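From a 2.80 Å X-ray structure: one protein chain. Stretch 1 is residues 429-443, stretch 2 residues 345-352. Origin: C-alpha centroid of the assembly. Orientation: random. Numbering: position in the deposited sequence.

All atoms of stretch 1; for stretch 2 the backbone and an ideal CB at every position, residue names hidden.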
# COMPACT_ATOMS: atom_id res chain seq x y z
N GLU A 429 39.83 -1.97 3.52
CA GLU A 429 39.83 -1.18 2.29
C GLU A 429 40.93 -1.67 1.34
O GLU A 429 41.91 -2.26 1.76
CB GLU A 429 40.03 0.30 2.61
CG GLU A 429 39.01 0.83 3.60
CD GLU A 429 39.27 2.27 4.00
OE1 GLU A 429 40.45 2.62 4.24
OE2 GLU A 429 38.29 3.05 4.11
N ILE A 430 40.73 -1.41 0.05
CA ILE A 430 41.68 -1.83 -0.97
C ILE A 430 42.20 -0.63 -1.77
O ILE A 430 41.43 0.24 -2.20
CB ILE A 430 41.02 -2.86 -1.95
CG1 ILE A 430 41.53 -4.27 -1.67
CG2 ILE A 430 41.35 -2.53 -3.39
CD1 ILE A 430 41.14 -4.82 -0.34
N SER A 431 43.52 -0.58 -1.97
CA SER A 431 44.16 0.47 -2.74
C SER A 431 45.21 -0.18 -3.63
O SER A 431 45.57 -1.33 -3.42
CB SER A 431 44.85 1.47 -1.81
OG SER A 431 45.95 0.88 -1.15
N SER A 432 45.70 0.56 -4.61
CA SER A 432 46.71 0.05 -5.53
C SER A 432 48.12 0.41 -5.06
O SER A 432 48.35 1.51 -4.56
CB SER A 432 46.48 0.64 -6.93
OG SER A 432 47.58 0.41 -7.78
N LYS A 433 49.06 -0.52 -5.19
CA LYS A 433 50.45 -0.25 -4.80
C LYS A 433 51.02 0.83 -5.71
O LYS A 433 51.77 1.69 -5.27
CB LYS A 433 51.32 -1.51 -4.92
CG LYS A 433 51.10 -2.53 -3.84
CD LYS A 433 51.96 -3.75 -4.09
CE LYS A 433 51.74 -4.79 -3.01
NZ LYS A 433 52.59 -5.99 -3.23
N ALA A 434 50.66 0.76 -6.99
CA ALA A 434 51.13 1.74 -7.96
C ALA A 434 50.62 3.14 -7.62
O ALA A 434 51.36 4.12 -7.72
CB ALA A 434 50.68 1.34 -9.37
N ASP A 435 49.36 3.25 -7.21
CA ASP A 435 48.81 4.55 -6.87
C ASP A 435 49.43 5.07 -5.58
O ASP A 435 49.75 6.26 -5.46
CB ASP A 435 47.28 4.49 -6.73
CG ASP A 435 46.58 4.25 -8.07
OD1 ASP A 435 47.09 4.68 -9.12
OD2 ASP A 435 45.49 3.63 -8.06
N LEU A 436 49.61 4.18 -4.62
CA LEU A 436 50.21 4.54 -3.34
C LEU A 436 51.50 5.32 -3.62
O LEU A 436 51.71 6.42 -3.12
CB LEU A 436 50.51 3.27 -2.54
CG LEU A 436 50.94 3.30 -1.08
CD1 LEU A 436 52.28 2.61 -0.96
CD2 LEU A 436 51.00 4.72 -0.53
N PHE A 437 52.35 4.72 -4.45
CA PHE A 437 53.64 5.30 -4.82
C PHE A 437 53.48 6.59 -5.60
O PHE A 437 54.10 7.61 -5.27
CB PHE A 437 54.42 4.30 -5.68
CG PHE A 437 55.84 4.73 -5.97
CD1 PHE A 437 56.80 4.75 -4.95
CD2 PHE A 437 56.22 5.09 -7.26
CE1 PHE A 437 58.11 5.12 -5.22
CE2 PHE A 437 57.53 5.46 -7.53
CZ PHE A 437 58.48 5.47 -6.51
N GLU A 438 52.66 6.56 -6.64
CA GLU A 438 52.49 7.74 -7.46
C GLU A 438 51.95 8.93 -6.68
O GLU A 438 52.21 10.09 -7.04
CB GLU A 438 51.58 7.44 -8.64
CG GLU A 438 51.69 8.48 -9.74
CD GLU A 438 53.09 8.56 -10.33
OE1 GLU A 438 53.33 9.44 -11.18
OE2 GLU A 438 53.94 7.74 -9.95
N THR A 439 51.19 8.66 -5.62
CA THR A 439 50.64 9.74 -4.81
C THR A 439 51.83 10.42 -4.15
O THR A 439 51.95 11.65 -4.17
CB THR A 439 49.70 9.19 -3.73
OG1 THR A 439 48.50 8.72 -4.35
CG2 THR A 439 49.35 10.29 -2.72
N TYR A 440 52.72 9.60 -3.59
CA TYR A 440 53.94 10.07 -2.95
C TYR A 440 54.75 10.94 -3.91
O TYR A 440 55.35 11.93 -3.52
CB TYR A 440 54.79 8.87 -2.53
CG TYR A 440 56.26 9.19 -2.36
CD1 TYR A 440 56.71 9.97 -1.29
CD2 TYR A 440 57.19 8.71 -3.28
CE1 TYR A 440 58.06 10.27 -1.15
CE2 TYR A 440 58.54 9.00 -3.14
CZ TYR A 440 58.97 9.78 -2.08
OH TYR A 440 60.31 10.08 -1.96
N VAL A 441 54.78 10.54 -5.18
CA VAL A 441 55.50 11.29 -6.19
C VAL A 441 54.81 12.62 -6.43
O VAL A 441 55.45 13.67 -6.44
CB VAL A 441 55.56 10.51 -7.51
CG1 VAL A 441 56.28 11.34 -8.56
CG2 VAL A 441 56.26 9.18 -7.29
N ALA A 442 53.49 12.58 -6.61
CA ALA A 442 52.70 13.79 -6.84
C ALA A 442 52.87 14.79 -5.69
O ALA A 442 53.16 15.96 -5.92
CB ALA A 442 51.24 13.43 -7.03
N TYR A 443 52.69 14.31 -4.47
CA TYR A 443 52.82 15.16 -3.28
C TYR A 443 54.19 15.82 -3.13
O TYR A 443 54.29 16.98 -2.73
CB TYR A 443 52.53 14.35 -2.02
CG TYR A 443 51.07 14.04 -1.80
CD1 TYR A 443 50.67 13.21 -0.75
CD2 TYR A 443 50.07 14.58 -2.62
CE1 TYR A 443 49.33 12.91 -0.53
CE2 TYR A 443 48.73 14.29 -2.42
CZ TYR A 443 48.36 13.45 -1.37
OH TYR A 443 47.04 13.15 -1.14
N UNK A 345 37.74 7.52 -11.25
CA UNK A 345 39.10 6.98 -11.20
C UNK A 345 39.14 5.46 -11.28
O UNK A 345 38.21 4.77 -10.85
CB UNK A 345 39.79 7.44 -9.92
N UNK A 346 40.24 4.95 -11.84
CA UNK A 346 40.45 3.51 -11.97
C UNK A 346 41.73 3.18 -11.19
O UNK A 346 42.66 3.99 -11.15
CB UNK A 346 40.55 3.08 -13.44
N UNK A 347 41.76 2.00 -10.57
CA UNK A 347 42.93 1.57 -9.80
C UNK A 347 44.18 1.44 -10.66
O UNK A 347 44.14 0.88 -11.75
CB UNK A 347 42.64 0.23 -9.11
N UNK A 348 45.30 1.95 -10.16
CA UNK A 348 46.55 1.85 -10.89
C UNK A 348 46.75 2.84 -12.03
O UNK A 348 47.70 2.72 -12.81
CB UNK A 348 46.67 0.43 -11.45
N UNK A 349 45.86 3.82 -12.15
CA UNK A 349 45.99 4.81 -13.21
C UNK A 349 46.39 6.19 -12.72
O UNK A 349 46.05 7.20 -13.33
CB UNK A 349 44.67 4.91 -13.98
N UNK A 350 47.13 6.22 -11.62
CA UNK A 350 47.62 7.47 -11.08
C UNK A 350 46.90 8.08 -9.90
O UNK A 350 45.95 7.51 -9.37
CB UNK A 350 47.62 8.50 -12.21
N UNK A 351 47.37 9.25 -9.49
CA UNK A 351 46.78 9.98 -8.38
C UNK A 351 45.50 10.60 -8.91
O UNK A 351 45.43 10.99 -10.08
CB UNK A 351 47.73 11.03 -7.81
N UNK A 352 44.49 10.67 -8.06
CA UNK A 352 43.22 11.25 -8.46
C UNK A 352 43.16 12.71 -8.08
O UNK A 352 43.48 13.08 -6.95
CB UNK A 352 42.05 10.49 -7.83

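Position 345 offers little evidence: its ideal CB has no atom of stretch 1 within 5.5 Å, and phi/psi of -79/150 admits almost any residue, proline included. The deposited residue is Pro345, which makes no contact with stretch 1.

At 346 the CA-to-CB bond points away from stretch 1 into space these atoms do not define, so a long or polar side chain would be as acceptable as a short one. It is Lys346, and its amine is hydrogen-bonded elsewhere in the structure. Its backbone opens a type II beta turn that closes at 349.

Position 347 points sideways, its ideal CB 4.4 Å from Ser432 CB and 4.6 Å from Asp435 OD2. Ile430 CG2 lies farther along the strand, 6.5 Å from the ideal CB of 347, so a medium-sized aliphatic chain could reach it, although a small or polar residue is not excluded. Leu347, with chi1 m and chi2 t, places CD1 4.4 Å from Ile430 CG2, an apolar contact, and CD2 4.2 Å from Ser432 N.

At 348 phi/psi is 79/9, at the third position of the turn, and the positive phi favours glycine; asparagine would be the usual second candidate. The backbone N faces a carboxylate whatever the side chain. Gly348 N donates to Asp435 OD2 at 2.7 Å with an N-H...O angle of 160°, and Gly348 CA lies 3.6 Å from Ser432 OG, the oxygen that caps the helix through weak bonds from the N atoms of Ala434 and Asp435.

Position 349 turns its CB away, 5.4 Å from Asp435 OD1, so stretch 1 sets little limit on size or chemistry. Tyr349 has its ring directed off this contact; although Tyr349 N is 3.4 Å from Asp435 OD1, the angle is too poor for a hydrogen bond.

At 350 phi/psi is 101/-178, where any CB would be jammed against the preceding carbonyl O, so glycine is strongly indicated. Gly350 N donates to Asp435 OD1 at 2.9 Å (133°). Together with the bond from 348, this engages both carboxylate oxygens with backbone amides of the loop.

Position 351 points sideways along the helix, its ideal CB 4.2 Å from Thr439 OG1 and 4.3 Å from Ala442 CB. A compact apolar residue such as valine or isoleucine would suit, and threonine is conceivable. Val351, with chi1 t, brings CG2 to 3.6 Å from Ala442 CB and 3.3 Å from Glu438 O, while CG1 lies 3.7 Å from Thr439 OG1.

Position 352 has no neighbour from stretch 1 within 5.5 Å of its ideal CB, leaving its identity undetermined here; it is Ala352.

Stretch 2, residues 345-352: PKLGYGVA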
# COMPACT_ATOMS: atom_id res chain seq x y z
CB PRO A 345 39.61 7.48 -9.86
CG PRO A 345 38.38 7.42 -9.01
CD PRO A 345 37.32 8.02 -9.93
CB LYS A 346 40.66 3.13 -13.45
CG LYS A 346 39.53 3.54 -14.38
CD LYS A 346 38.30 2.67 -14.18
CE LYS A 346 37.83 2.11 -15.51
NZ LYS A 346 38.90 1.30 -16.14
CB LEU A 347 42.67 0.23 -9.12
CG LEU A 347 41.64 0.15 -7.99
CD1 LEU A 347 41.39 -1.31 -7.64
CD2 LEU A 347 42.16 0.91 -6.78
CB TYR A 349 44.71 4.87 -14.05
CG TYR A 349 44.65 3.75 -15.07
CD1 TYR A 349 44.43 2.43 -14.68
CD2 TYR A 349 44.91 4.00 -16.42
CE1 TYR A 349 44.48 1.39 -15.60
CE2 TYR A 349 44.96 2.97 -17.34
CZ TYR A 349 44.75 1.67 -16.93
OH TYR A 349 44.82 0.65 -17.85
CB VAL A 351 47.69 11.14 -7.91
CG1 VAL A 351 47.31 11.54 -6.51
CG2 VAL A 351 49.13 10.72 -7.99
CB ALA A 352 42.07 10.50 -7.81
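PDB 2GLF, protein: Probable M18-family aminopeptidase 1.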